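PDB 2GQT: UDP-N-Acetylenolpyruvylglucosamine Reductase from Thermus caldophilus, which catalyses the NADPH-dependent reduction of UDP-N-acetylenolpyruvylglucosamine to UDP-N-acetylmuramate with FAD as cofactor, a step of bacterial cell wall formation. Local coordinates for residues E2-E7 with E24-E29; L52-G57 with A242-V247; D126-V131 with V165-K170; G210-E215 with E256-E261. One frame throughout, in Å; residues are numbered along the deposited sequence.

How the contacts relate
Contact 1 closes the N-terminal beta hairpin, in series before the others. Contact 2 brings the end of strand 51-53 to the start of helix 244-257. The centres of contacts 1 and 2 are about 24 Å apart. Contact 3, nested inside the loop closed by contact 2, lies across the chain's centre from it, about 35 Å away between centres. Contact 4 packs helix 209-215 against the chain leaving helix 244-257, so contacts 2 and 4 share that helix. Their centres are about 21 Å apart. FAD is about 8 Å from the side chains of both Val-53 in contact 2 and Val-131 in contact 3. The side chain of Ile-213 in contact 4 is about 9 Å from that of active-site Cys-199.

Contact 1: residues E2-E7 with E24-E29; sequences EFMRVE and ELWTVE
Leu-25 N gives its hydrogen to Glu-7 O at 2.8 Å, and Glu-7 N bonds back to Leu-25 O. Glu-7 and Leu-25 are thus a hydrogen-bonded pair of the antiparallel beta hairpin made by strands 5-10 and 22-28. Next to them, Val-6 and Trp-26 form a non-hydrogen-bonded pair with both side chains on one face. Val-6 CG2 sits over the centre of the six-membered ring of Trp-26, a CH-pi contact 3.6 Å from the centroid. Val-6 CG1, anti to the backbone N (chi1 -178°), lies 3.5 Å from Trp-26 NE1. Met-4 comes to the rim instead. Its CE is in the ring plane, 3.5 Å from Trp-26 CE3, and its sulfur makes an edge-on Met-aromatic contact. Trp-26 NE1 gives its hydrogen to Glu-24 OE1 at 2.8 Å, nearly in the ring plane. An alanine in place of Trp-26 would probably open a gap beside Val-6 CG2 and Met-4 CE and leave Glu-24 OE1 without this donor. Strand 61-65 pairs with strand 22-28 on its other edge, and helix 31-37 packs on Met-4 and Trp-26. Met-4 SD also rests 3.5 Å from Val-28 CG2.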
loop_
_atom_site.group_PDB
_atom_site.type_symbol
_atom_site.label_atom_id
_atom_site.label_comp_id
_atom_site.label_asym_id
_atom_site.label_seq_id
_atom_site.Cartn_x
_atom_site.Cartn_y
_atom_site.Cartn_z
ATOM N N GLU A 2 26.654 -4.795 7.200
ATOM C CA GLU A 2 26.647 -5.534 8.485
ATOM C C GLU A 2 26.242 -4.616 9.633
ATOM O O GLU A 2 26.276 -5.021 10.790
ATOM C CB GLU A 2 28.027 -6.145 8.763
ATOM C CG GLU A 2 28.579 -7.001 7.621
ATOM C CD GLU A 2 29.976 -7.522 7.898
ATOM O OE1 GLU A 2 30.483 -7.319 9.023
ATOM O OE2 GLU A 2 30.576 -8.138 6.989
ATOM N N PHE A 3 25.853 -3.384 9.310
ATOM C CA PHE A 3 25.572 -2.379 10.338
ATOM C C PHE A 3 24.226 -1.704 10.182
ATOM O O PHE A 3 24.034 -0.541 10.568
ATOM C CB PHE A 3 26.719 -1.372 10.423
ATOM C CG PHE A 3 27.984 -1.988 10.919
ATOM C CD1 PHE A 3 28.847 -2.625 10.038
ATOM C CD2 PHE A 3 28.275 -2.001 12.277
ATOM C CE1 PHE A 3 30.000 -3.238 10.497
ATOM C CE2 PHE A 3 29.432 -2.605 12.750
ATOM C CZ PHE A 3 30.297 -3.228 11.859
ATOM N N MET A 4 23.271 -2.456 9.664
ATOM C CA MET A 4 21.951 -1.887 9.510
ATOM C C MET A 4 21.269 -1.706 10.856
ATOM O O MET A 4 21.554 -2.422 11.827
ATOM C CB MET A 4 21.084 -2.693 8.552
ATOM C CG MET A 4 20.756 -4.079 8.988
ATOM S SD MET A 4 19.992 -4.841 7.564
ATOM C CE MET A 4 20.816 -6.414 7.632
ATOM N N ARG A 5 20.394 -0.714 10.892
ATOM C CA ARG A 5 19.601 -0.401 12.059
ATOM C C ARG A 5 18.541 -1.471 12.305
ATOM O O ARG A 5 17.748 -1.814 11.408
ATOM C CB ARG A 5 18.953 0.957 11.847
ATOM C CG ARG A 5 18.254 1.530 13.050
ATOM C CD ARG A 5 17.394 2.701 12.626
ATOM N NE ARG A 5 16.634 3.232 13.751
ATOM C CZ ARG A 5 17.040 4.218 14.545
ATOM N NH1 ARG A 5 18.211 4.804 14.352
ATOM N NH2 ARG A 5 16.259 4.617 15.539
ATOM N N VAL A 6 18.542 -1.998 13.524
ATOM C CA VAL A 6 17.537 -2.943 13.996
ATOM C C VAL A 6 17.006 -2.410 15.317
ATOM O O VAL A 6 17.781 -2.119 16.244
ATOM C CB VAL A 6 18.128 -4.365 14.213
ATOM C CG1 VAL A 6 17.057 -5.344 14.660
ATOM C CG2 VAL A 6 18.797 -4.871 12.944
ATOM N N GLU A 7 15.689 -2.256 15.404
ATOM C CA GLU A 7 15.083 -1.741 16.619
ATOM C C GLU A 7 13.668 -2.247 16.845
ATOM O O GLU A 7 12.923 -2.520 15.895
ATOM C CB GLU A 7 15.163 -0.202 16.691
ATOM C CG GLU A 7 14.023 0.577 16.094
ATOM C CD GLU A 7 13.975 2.017 16.605
ATOM O OE1 GLU A 7 13.530 2.899 15.847
ATOM O OE2 GLU A 7 14.365 2.268 17.767
ATOM N N GLU A 24 10.239 -6.293 15.465
ATOM C CA GLU A 24 11.650 -5.989 15.292
ATOM C C GLU A 24 11.859 -5.483 13.873
ATOM O O GLU A 24 11.750 -6.245 12.912
ATOM C CB GLU A 24 12.489 -7.235 15.551
ATOM C CG GLU A 24 13.983 -7.008 15.479
ATOM C CD GLU A 24 14.761 -8.277 15.766
ATOM O OE1 GLU A 24 15.149 -8.969 14.808
ATOM O OE2 GLU A 24 14.954 -8.600 16.952
ATOM N N LEU A 25 12.163 -4.193 13.760
ATOM C CA LEU A 25 12.281 -3.531 12.471
ATOM C C LEU A 25 13.731 -3.469 12.008
ATOM O O LEU A 25 14.577 -2.904 12.692
ATOM C CB LEU A 25 11.681 -2.125 12.546
ATOM C CG LEU A 25 11.544 -1.319 11.255
ATOM C CD1 LEU A 25 10.523 -1.960 10.323
ATOM C CD2 LEU A 25 11.132 0.095 11.601
ATOM N N TRP A 26 13.989 -4.017 10.825
ATOM C CA TRP A 26 15.289 -3.970 10.166
ATOM C C TRP A 26 15.232 -2.968 9.017
ATOM O O TRP A 26 14.507 -3.186 8.048
ATOM C CB TRP A 26 15.615 -5.356 9.601
ATOM C CG TRP A 26 15.921 -6.378 10.642
ATOM C CD1 TRP A 26 15.100 -6.812 11.637
ATOM C CD2 TRP A 26 17.147 -7.100 10.788
ATOM N NE1 TRP A 26 15.747 -7.753 12.412
ATOM C CE2 TRP A 26 17.004 -7.949 11.905
ATOM C CE3 TRP A 26 18.355 -7.110 10.083
ATOM C CZ2 TRP A 26 18.027 -8.798 12.337
ATOM C CZ3 TRP A 26 19.375 -7.954 10.514
ATOM C CH2 TRP A 26 19.201 -8.787 11.627
ATOM N N THR A 27 15.978 -1.870 9.121
ATOM C CA THR A 27 16.016 -0.867 8.059
ATOM C C THR A 27 17.254 -1.116 7.208
ATOM O O THR A 27 18.385 -0.973 7.682
ATOM C CB THR A 27 15.982 0.568 8.631
ATOM O OG1 THR A 27 14.817 0.716 9.447
ATOM C CG2 THR A 27 15.925 1.593 7.512
ATOM N N VAL A 28 17.017 -1.526 5.966
ATOM C CA VAL A 28 18.047 -1.983 5.030
ATOM C C VAL A 28 18.382 -0.870 4.042
ATOM O O VAL A 28 17.480 -0.301 3.440
ATOM C CB VAL A 28 17.528 -3.231 4.244
ATOM C CG1 VAL A 28 18.401 -3.527 3.032
ATOM C CG2 VAL A 28 17.444 -4.447 5.166
ATOM N N GLU A 29 19.672 -0.584 3.858
ATOM C CA GLU A 29 20.102 0.475 2.945
ATOM C C GLU A 29 20.895 -0.005 1.734
ATOM O O GLU A 29 21.110 0.761 0.794
ATOM C CB GLU A 29 20.935 1.511 3.697
ATOM C CG GLU A 29 20.142 2.317 4.709
ATOM C CD GLU A 29 20.953 3.442 5.323
ATOM O OE1 GLU A 29 22.199 3.400 5.245
ATOM O OE2 GLU A 29 20.340 4.365 5.891
HETATM O O HOH W 1 20.123 0.885 8.474
#

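Contact 2: residues L52-G57 with A242-V247; sequences LVLDEG and ARAKDV
Asp-55 turns its carboxylate toward the start of helix 244-257, and each oxygen takes one backbone N-H. Asp-55 OD1 accepts from Ala-244 N at 2.9 Å, and Asp-55 OD2 accepts from Lys-245 N at 3.0 Å. Both oxygens are met on their syn sides, with the donors somewhat out of the carboxylate plane. Asp-55 CG is anti to its carbonyl carbon (chi1 -61°), from where the carboxylate meets both N-H groups. Beside these bonds, Ala-244 CB lies 3.3 Å from Val-53 O and 3.9 Å from Leu-54 CD2. Leu-52 and Val-247 lie alongside each other but run opposite ways, with Leu-52 CD1 4.0 Å from Val-247 CG1. Arg-243 is the N-cap of the helix, and Asp-55, in the type I turn from Leu-54 to Gly-57, accepts two N-H groups of its first turn. The carboxylate charge probably suits the positive end of the helix dipole. An alanine at Asp-55 would probably leave the N-H groups of Ala-244 and Lys-245 without these acceptors. The contact joins parts of the FAD-binding and C-terminal family regions, and strand 265-267 pairs with Leu-52. Nearby, Asp-246 OD2 accepts from Arg-243 N at 2.9 Å.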
loop_
_atom_site.group_PDB
_atom_site.type_symbol
_atom_site.label_atom_id
_atom_site.label_comp_id
_atom_site.label_asym_id
_atom_site.label_seq_id
_atom_site.Cartn_x
_atom_site.Cartn_y
_atom_site.Cartn_z
ATOM N N LEU A 52 -3.622 -4.087 8.492
ATOM C CA LEU A 52 -4.228 -4.126 9.815
ATOM C C LEU A 52 -3.342 -5.022 10.689
ATOM O O LEU A 52 -3.355 -6.237 10.559
ATOM C CB LEU A 52 -5.658 -4.673 9.734
ATOM C CG LEU A 52 -6.384 -4.967 11.050
ATOM C CD1 LEU A 52 -6.345 -3.779 11.989
ATOM C CD2 LEU A 52 -7.812 -5.413 10.797
ATOM N N VAL A 53 -2.539 -4.405 11.543
ATOM C CA VAL A 53 -1.608 -5.151 12.382
ATOM C C VAL A 53 -2.235 -5.332 13.744
ATOM O O VAL A 53 -2.661 -4.365 14.368
ATOM C CB VAL A 53 -0.240 -4.444 12.496
ATOM C CG1 VAL A 53 0.705 -5.274 13.369
ATOM C CG2 VAL A 53 0.355 -4.223 11.107
ATOM N N LEU A 54 -2.302 -6.584 14.187
ATOM C CA LEU A 54 -2.946 -6.917 15.447
ATOM C C LEU A 54 -2.134 -6.434 16.644
ATOM O O LEU A 54 -0.939 -6.118 16.532
ATOM C CB LEU A 54 -3.311 -8.410 15.498
ATOM C CG LEU A 54 -4.286 -8.841 14.384
ATOM C CD1 LEU A 54 -4.899 -10.192 14.653
ATOM C CD2 LEU A 54 -5.391 -7.812 14.131
ATOM N N ASP A 55 -2.803 -6.350 17.788
ATOM C CA ASP A 55 -2.227 -5.728 18.967
ATOM C C ASP A 55 -1.037 -6.508 19.512
ATOM O O ASP A 55 -0.201 -5.937 20.203
ATOM C CB ASP A 55 -3.309 -5.543 20.032
ATOM C CG ASP A 55 -4.443 -4.638 19.561
ATOM O OD1 ASP A 55 -4.150 -3.527 19.058
ATOM O OD2 ASP A 55 -5.628 -5.041 19.683
ATOM N N GLU A 56 -0.941 -7.791 19.167
ATOM C CA GLU A 56 0.193 -8.630 19.579
ATOM C C GLU A 56 1.439 -8.452 18.697
ATOM O O GLU A 56 2.511 -8.967 19.018
ATOM C CB GLU A 56 -0.202 -10.118 19.667
ATOM C CG GLU A 56 -0.650 -10.777 18.349
ATOM C CD GLU A 56 -2.160 -10.819 18.185
ATOM O OE1 GLU A 56 -2.675 -11.863 17.719
ATOM O OE2 GLU A 56 -2.828 -9.820 18.527
ATOM N N GLY A 57 1.299 -7.720 17.592
ATOM C CA GLY A 57 2.407 -7.518 16.655
ATOM C C GLY A 57 2.790 -8.786 15.907
ATOM O O GLY A 57 1.972 -9.702 15.758
ATOM N N ALA A 242 -7.522 3.720 18.955
ATOM C CA ALA A 242 -8.126 2.449 18.571
ATOM C C ALA A 242 -7.131 1.319 18.770
ATOM O O ALA A 242 -5.928 1.477 18.525
ATOM C CB ALA A 242 -8.603 2.478 17.121
ATOM N N ARG A 243 -7.635 0.187 19.244
ATOM C CA ARG A 243 -6.876 -1.045 19.232
ATOM C C ARG A 243 -7.307 -1.843 18.014
ATOM O O ARG A 243 -8.442 -1.695 17.541
ATOM C CB ARG A 243 -7.134 -1.852 20.501
ATOM C CG ARG A 243 -6.648 -1.186 21.787
ATOM C CD ARG A 243 -7.774 -0.482 22.527
ATOM N NE ARG A 243 -8.703 -1.429 23.148
ATOM C CZ ARG A 243 -8.573 -1.920 24.381
ATOM N NH1 ARG A 243 -7.549 -1.560 25.148
ATOM N NH2 ARG A 243 -9.470 -2.775 24.852
ATOM N N ALA A 244 -6.414 -2.689 17.506
ATOM C CA ALA A 244 -6.756 -3.557 16.382
ATOM C C ALA A 244 -7.974 -4.424 16.695
ATOM O O ALA A 244 -8.774 -4.710 15.806
ATOM C CB ALA A 244 -5.574 -4.418 15.972
ATOM N N LYS A 245 -8.117 -4.822 17.961
ATOM C CA LYS A 245 -9.271 -5.602 18.420
ATOM C C LYS A 245 -10.599 -4.895 18.125
ATOM O O LYS A 245 -11.582 -5.532 17.734
ATOM C CB LYS A 245 -9.127 -5.907 19.918
ATOM C CG LYS A 245 -10.394 -6.336 20.624
ATOM C CD LYS A 245 -10.110 -6.767 22.044
ATOM C CE LYS A 245 -9.772 -5.602 22.948
ATOM N NZ LYS A 245 -9.890 -6.022 24.375
ATOM N N ASP A 246 -10.603 -3.579 18.316
ATOM C CA ASP A 246 -11.779 -2.746 18.054
ATOM C C ASP A 246 -12.091 -2.690 16.569
ATOM O O ASP A 246 -13.249 -2.786 16.170
ATOM C CB ASP A 246 -11.555 -1.320 18.544
ATOM C CG ASP A 246 -11.191 -1.255 20.000
ATOM O OD1 ASP A 246 -11.883 -1.909 20.805
ATOM O OD2 ASP A 246 -10.221 -0.536 20.336
ATOM N N VAL A 247 -11.051 -2.513 15.759
ATOM C CA VAL A 247 -11.200 -2.517 14.309
ATOM C C VAL A 247 -11.780 -3.858 13.839
ATOM O O VAL A 247 -12.728 -3.871 13.050
ATOM C CB VAL A 247 -9.859 -2.220 13.603
ATOM C CG1 VAL A 247 -10.030 -2.331 12.097
ATOM C CG2 VAL A 247 -9.345 -0.843 14.000
#

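Contact 3: residues D126-V131 with V165-K170; sequences DALEAV and VRLKLK
Arg-166 O receives two backbone N-H groups, from Glu-129 at 2.8 Å and, weakly, from Ala-130. Both residues face Arg-166, which makes this a classic beta bulge between the antiparallel strands 128-135 and 161-171. Two residues of one strand stand opposite one of the other. On one flank Arg-166 N bonds back to Ala-130 O. On the other, Lys-168 N reaches Ala-127 O at 2.7 Å, from well above the carbonyl plane. At the bulge the Glu-129 side chain starts toward the opposite segment. Glu-129 CG lies against Lys-168 CB at 3.6 Å, and the two side chains cross at about a right angle. Glu-129 OE2 stays 4.0 Å from Arg-166 NE, too far for a salt bridge. The carboxylate and guanidinium are nearly coplanar, 15° apart, with the oxygen at the guanidinium edge. Waters link the two groups; one bonds to Glu-129 OE2 at 2.7 Å and weakly to Arg-166 NE. The guanidinium also makes a cation-pi contact with Trp-77.

Val-131 and Val-165 share the face away from Ala-130 and Arg-166, and their CG1 atoms meet. Leu-128 CD2 packs 3.9 Å from Val-165 CB, and Val-113 of helix 109-114 touches both residues. Farther out, the side chain of Asp-126 is about 7 Å from that of Arg-152, an active-site residue. Asp-126 OD2 accepts from Glu-123 N. The Lys-168 chain runs extended past Asp-126, and another water links Asp-126 O to Lys-168 NZ, 2.8 Å from the nitrogen.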
loop_
_atom_site.group_PDB
_atom_site.type_symbol
_atom_site.label_atom_id
_atom_site.label_comp_id
_atom_site.label_asym_id
_atom_site.label_seq_id
_atom_site.Cartn_x
_atom_site.Cartn_y
_atom_site.Cartn_z
ATOM N N ASP A 126 0.225 -1.291 -15.191
ATOM C CA ASP A 126 0.207 -0.517 -16.441
ATOM C C ASP A 126 1.454 0.342 -16.594
ATOM O O ASP A 126 1.849 0.662 -17.712
ATOM C CB ASP A 126 -1.009 0.426 -16.511
ATOM C CG ASP A 126 -2.348 -0.294 -16.448
ATOM O OD1 ASP A 126 -2.467 -1.439 -16.944
ATOM O OD2 ASP A 126 -3.304 0.320 -15.919
ATOM N N ALA A 127 2.045 0.734 -15.466
ATOM C CA ALA A 127 3.142 1.703 -15.448
ATOM C C ALA A 127 4.516 1.070 -15.289
ATOM O O ALA A 127 5.497 1.770 -15.057
ATOM C CB ALA A 127 2.917 2.749 -14.348
ATOM N N LEU A 128 4.588 -0.254 -15.423
ATOM C CA LEU A 128 5.842 -0.971 -15.224
ATOM C C LEU A 128 6.454 -1.454 -16.524
ATOM O O LEU A 128 5.739 -1.968 -17.390
ATOM C CB LEU A 128 5.626 -2.173 -14.293
ATOM C CG LEU A 128 5.235 -1.862 -12.840
ATOM C CD1 LEU A 128 4.881 -3.143 -12.111
ATOM C CD2 LEU A 128 6.340 -1.097 -12.107
ATOM N N GLU A 129 7.771 -1.299 -16.645
ATOM C CA GLU A 129 8.556 -1.932 -17.714
ATOM C C GLU A 129 9.370 -3.121 -17.214
ATOM O O GLU A 129 9.542 -4.106 -17.939
ATOM C CB GLU A 129 9.515 -0.928 -18.361
ATOM C CG GLU A 129 8.851 0.047 -19.315
ATOM C CD GLU A 129 9.814 1.055 -19.930
ATOM O OE1 GLU A 129 9.393 1.726 -20.891
ATOM O OE2 GLU A 129 10.963 1.194 -19.453
ATOM N N ALA A 130 9.880 -3.024 -15.990
ATOM C CA ALA A 130 10.684 -4.078 -15.392
ATOM C C ALA A 130 10.608 -3.976 -13.886
ATOM O O ALA A 130 10.382 -2.890 -13.340
ATOM C CB ALA A 130 12.132 -3.994 -15.853
ATOM N N VAL A 131 10.809 -5.105 -13.216
ATOM C CA VAL A 131 10.749 -5.183 -11.763
ATOM C C VAL A 131 11.885 -6.071 -11.271
ATOM O O VAL A 131 11.993 -7.239 -11.680
ATOM C CB VAL A 131 9.407 -5.780 -11.278
ATOM C CG1 VAL A 131 9.350 -5.815 -9.755
ATOM C CG2 VAL A 131 8.222 -4.991 -11.839
ATOM N N VAL A 165 12.220 -0.786 -9.681
ATOM C CA VAL A 165 11.427 -0.930 -10.899
ATOM C C VAL A 165 11.907 0.023 -11.991
ATOM O O VAL A 165 12.591 1.013 -11.707
ATOM C CB VAL A 165 9.904 -0.696 -10.656
ATOM C CG1 VAL A 165 9.369 -1.591 -9.549
ATOM C CG2 VAL A 165 9.595 0.772 -10.368
ATOM N N ARG A 166 11.511 -0.270 -13.224
ATOM C CA ARG A 166 11.580 0.674 -14.323
ATOM C C ARG A 166 10.151 0.996 -14.684
ATOM O O ARG A 166 9.319 0.101 -14.790
ATOM C CB ARG A 166 12.295 0.081 -15.534
ATOM C CG ARG A 166 13.721 -0.356 -15.289
ATOM C CD ARG A 166 14.382 -0.690 -16.601
ATOM N NE ARG A 166 14.376 0.497 -17.451
ATOM C CZ ARG A 166 15.415 1.319 -17.626
ATOM N NH1 ARG A 166 16.583 1.042 -17.069
ATOM N NH2 ARG A 166 15.286 2.396 -18.394
ATOM N N LEU A 167 9.879 2.278 -14.886
ATOM C CA LEU A 167 8.541 2.753 -15.187
ATOM C C LEU A 167 8.316 2.905 -16.684
ATOM O O LEU A 167 9.258 3.167 -17.448
ATOM C CB LEU A 167 8.275 4.080 -14.464
ATOM C CG LEU A 167 8.382 4.076 -12.937
ATOM C CD1 LEU A 167 8.246 5.495 -12.398
ATOM C CD2 LEU A 167 7.344 3.177 -12.285
ATOM N N LYS A 168 7.061 2.754 -17.090
ATOM C CA LYS A 168 6.648 2.937 -18.471
ATOM C C LYS A 168 5.956 4.290 -18.571
ATOM O O LYS A 168 4.807 4.440 -18.153
ATOM C CB LYS A 168 5.695 1.808 -18.877
ATOM C CG LYS A 168 5.274 1.841 -20.332
ATOM C CD LYS A 168 4.226 0.777 -20.613
ATOM C CE LYS A 168 3.723 0.854 -22.039
ATOM N NZ LYS A 168 2.727 -0.216 -22.307
ATOM N N LEU A 169 6.674 5.282 -19.085
ATOM C CA LEU A 169 6.174 6.657 -19.141
ATOM C C LEU A 169 6.322 7.233 -20.538
ATOM O O LEU A 169 7.192 6.805 -21.306
ATOM C CB LEU A 169 6.913 7.542 -18.137
ATOM C CG LEU A 169 6.976 7.069 -16.682
ATOM C CD1 LEU A 169 7.939 7.921 -15.870
ATOM C CD2 LEU A 169 5.591 7.055 -16.045
ATOM N N LYS A 170 5.475 8.209 -20.853
ATOM C CA LYS A 170 5.422 8.808 -22.184
ATOM C C LYS A 170 5.355 10.324 -22.069
ATOM O O LYS A 170 4.672 10.860 -21.200
ATOM C CB LYS A 170 4.200 8.297 -22.945
ATOM C CG LYS A 170 4.348 8.308 -24.465
ATOM C CD LYS A 170 4.985 7.016 -24.987
ATOM C CE LYS A 170 3.949 5.916 -25.224
ATOM N NZ LYS A 170 3.115 6.171 -26.437
HETATM O O HOH W 2 0.948 -0.334 -20.092
HETATM O O HOH W 3 2.329 3.606 -18.868
HETATM O O HOH W 4 12.372 3.153 -17.911
HETATM O O HOH W 5 13.123 -0.428 -19.603
HETATM O O HOH W 6 12.738 2.928 -20.728
HETATM O O HOH W 7 7.654 4.258 -22.514
#

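Contact 4: residues G210-E215 with E256-E261; sequences GRLIDE and EELPLE
Ile-213 meets Leu-258 and Leu-260 through its longer branch. The bond to its CB points neither at nor away from 256-261, and CB carries the branch outward. Chi1 of -68° puts CG1 anti to the carbonyl carbon. There Ile-213 CG1 lies 3.8 Å from Leu-258 CD1 and 3.9 Å from Leu-260 CD1. The branch continues extended, with chi2 at 163°. Its tip, Ile-213 CD1, ends 3.8 Å from Leu-260 CD1. The isoleucine crosses both leucines at a slant. It also touches Val-254 of helix 244-257.

Leu-258 meets both Ile-213 and Leu-212. Its CD1 comes up to the helix backbone, 3.8 Å from Ile-213 N. Its CD2 turns to the neighbouring residue, 4.0 Å from Leu-212 CB. Leu-212 CD1 and Leu-260 CD2 approach more loosely. No hydrogen bond crosses between the two segments, and the side chains meet through carbon atoms alone.

Leu-258 and Leu-260 both point at the helix, and the chain folds tightly between them. Pro-259 is the centre of an inverse gamma turn, with Leu-260 N bonded to Leu-258 O at 2.7 Å. Leu-260 O is held in turn by Gln-255 NE2, and Leu-260 also packs on Phe-201. The side chain of Ile-213 is about 9 Å from that of Cys-199, the probable proton donor. The contact is apolar packing within the C-terminal domain of the MurB family, where helix 209-215 rests on the turn that leaves helix 244-257.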
loop_
_atom_site.group_PDB
_atom_site.type_symbol
_atom_site.label_atom_id
_atom_site.label_comp_id
_atom_site.label_asym_id
_atom_site.label_seq_id
_atom_site.Cartn_x
_atom_site.Cartn_y
_atom_site.Cartn_z
ATOM N N GLY A 210 -18.801 0.594 -0.294
ATOM C CA GLY A 210 -19.136 1.868 0.336
ATOM C C GLY A 210 -20.618 2.187 0.283
ATOM O O GLY A 210 -21.219 2.560 1.292
ATOM N N ARG A 211 -21.207 2.024 -0.902
ATOM C CA ARG A 211 -22.634 2.268 -1.102
ATOM C C ARG A 211 -23.489 1.274 -0.314
ATOM O O ARG A 211 -24.477 1.671 0.313
ATOM C CB ARG A 211 -22.991 2.240 -2.593
ATOM C CG ARG A 211 -24.205 3.079 -2.956
ATOM C CD ARG A 211 -24.349 3.260 -4.462
ATOM N NE ARG A 211 -23.114 3.736 -5.077
ATOM C CZ ARG A 211 -22.437 3.083 -6.020
ATOM N NH1 ARG A 211 -22.878 1.922 -6.492
ATOM N NH2 ARG A 211 -21.320 3.601 -6.505
ATOM N N LEU A 212 -23.103 -0.006 -0.328
ATOM C CA LEU A 212 -23.820 -1.037 0.433
ATOM C C LEU A 212 -23.808 -0.726 1.927
ATOM O O LEU A 212 -24.841 -0.790 2.587
ATOM C CB LEU A 212 -23.248 -2.443 0.193
ATOM C CG LEU A 212 -23.577 -3.169 -1.120
ATOM C CD1 LEU A 212 -22.678 -4.393 -1.272
ATOM C CD2 LEU A 212 -25.050 -3.574 -1.219
ATOM N N ILE A 213 -22.633 -0.378 2.447
ATOM C CA ILE A 213 -22.482 -0.064 3.864
ATOM C C ILE A 213 -23.314 1.172 4.222
ATOM O O ILE A 213 -24.013 1.171 5.236
ATOM C CB ILE A 213 -20.989 0.088 4.239
ATOM C CG1 ILE A 213 -20.286 -1.276 4.146
ATOM C CG2 ILE A 213 -20.825 0.675 5.642
ATOM C CD1 ILE A 213 -18.750 -1.205 4.094
ATOM N N ASP A 214 -23.254 2.195 3.370
ATOM C CA ASP A 214 -24.080 3.404 3.509
ATOM C C ASP A 214 -25.577 3.087 3.572
ATOM O O ASP A 214 -26.256 3.514 4.511
ATOM C CB ASP A 214 -23.788 4.396 2.368
ATOM C CG ASP A 214 -24.296 5.817 2.652
ATOM O OD1 ASP A 214 -24.190 6.662 1.739
ATOM O OD2 ASP A 214 -24.780 6.099 3.769
ATOM N N GLU A 215 -26.087 2.328 2.593
ATOM C CA GLU A 215 -27.530 1.995 2.529
ATOM C C GLU A 215 -27.981 1.195 3.742
ATOM O O GLU A 215 -29.138 1.277 4.142
ATOM C CB GLU A 215 -27.908 1.245 1.236
ATOM C CG GLU A 215 -29.438 1.072 0.989
ATOM C CD GLU A 215 -30.081 -0.056 1.813
ATOM O OE1 GLU A 215 -31.256 0.086 2.232
ATOM O OE2 GLU A 215 -29.412 -1.079 2.054
ATOM N N GLU A 256 -21.641 -9.204 9.628
ATOM C CA GLU A 256 -22.942 -9.734 10.079
ATOM C C GLU A 256 -24.052 -9.271 9.121
ATOM O O GLU A 256 -25.022 -10.001 8.897
ATOM C CB GLU A 256 -23.241 -9.339 11.540
ATOM C CG GLU A 256 -24.506 -9.969 12.131
ATOM C CD GLU A 256 -24.643 -9.747 13.625
ATOM O OE1 GLU A 256 -23.794 -10.260 14.394
ATOM O OE2 GLU A 256 -25.617 -9.079 14.031
ATOM N N GLU A 257 -23.891 -8.091 8.527
ATOM C CA GLU A 257 -24.909 -7.481 7.657
ATOM C C GLU A 257 -24.708 -7.661 6.160
ATOM O O GLU A 257 -25.687 -7.668 5.401
ATOM C CB GLU A 257 -24.986 -5.976 7.913
ATOM C CG GLU A 257 -25.346 -5.600 9.335
ATOM C CD GLU A 257 -26.629 -6.271 9.800
ATOM O OE1 GLU A 257 -27.671 -6.094 9.141
ATOM O OE2 GLU A 257 -26.585 -6.961 10.828
ATOM N N LEU A 258 -23.446 -7.765 5.742
ATOM C CA LEU A 258 -23.072 -7.784 4.326
ATOM C C LEU A 258 -21.954 -8.801 4.099
ATOM O O LEU A 258 -20.968 -8.795 4.824
ATOM C CB LEU A 258 -22.606 -6.393 3.876
ATOM C CG LEU A 258 -23.639 -5.260 3.813
ATOM C CD1 LEU A 258 -22.967 -3.902 3.905
ATOM C CD2 LEU A 258 -24.497 -5.382 2.550
ATOM N N PRO A 259 -22.122 -9.703 3.106
ATOM C CA PRO A 259 -21.053 -10.658 2.800
ATOM C C PRO A 259 -19.842 -9.997 2.114
ATOM O O PRO A 259 -19.575 -10.234 0.929
ATOM C CB PRO A 259 -21.742 -11.658 1.867
ATOM C CG PRO A 259 -22.789 -10.863 1.190
ATOM C CD PRO A 259 -23.292 -9.893 2.226
ATOM N N LEU A 260 -19.116 -9.171 2.865
ATOM C CA LEU A 260 -17.943 -8.471 2.340
ATOM C C LEU A 260 -16.647 -9.100 2.841
ATOM O O LEU A 260 -16.565 -9.531 3.993
ATOM C CB LEU A 260 -17.990 -6.993 2.738
ATOM C CG LEU A 260 -19.118 -6.117 2.176
ATOM C CD1 LEU A 260 -19.097 -4.738 2.808
ATOM C CD2 LEU A 260 -19.027 -6.010 0.662
ATOM N N GLU A 261 -15.641 -9.150 1.965
ATOM C CA GLU A 261 -14.305 -9.629 2.327
ATOM C C GLU A 261 -13.379 -8.433 2.525
ATOM O O GLU A 261 -13.527 -7.409 1.851
ATOM C CB GLU A 261 -13.738 -10.577 1.254
ATOM C CG GLU A 261 -14.471 -11.923 1.115
ATOM C CD GLU A 261 -14.307 -12.839 2.327
ATOM O OE1 GLU A 261 -13.198 -12.905 2.903
ATOM O OE2 GLU A 261 -15.297 -13.508 2.702
#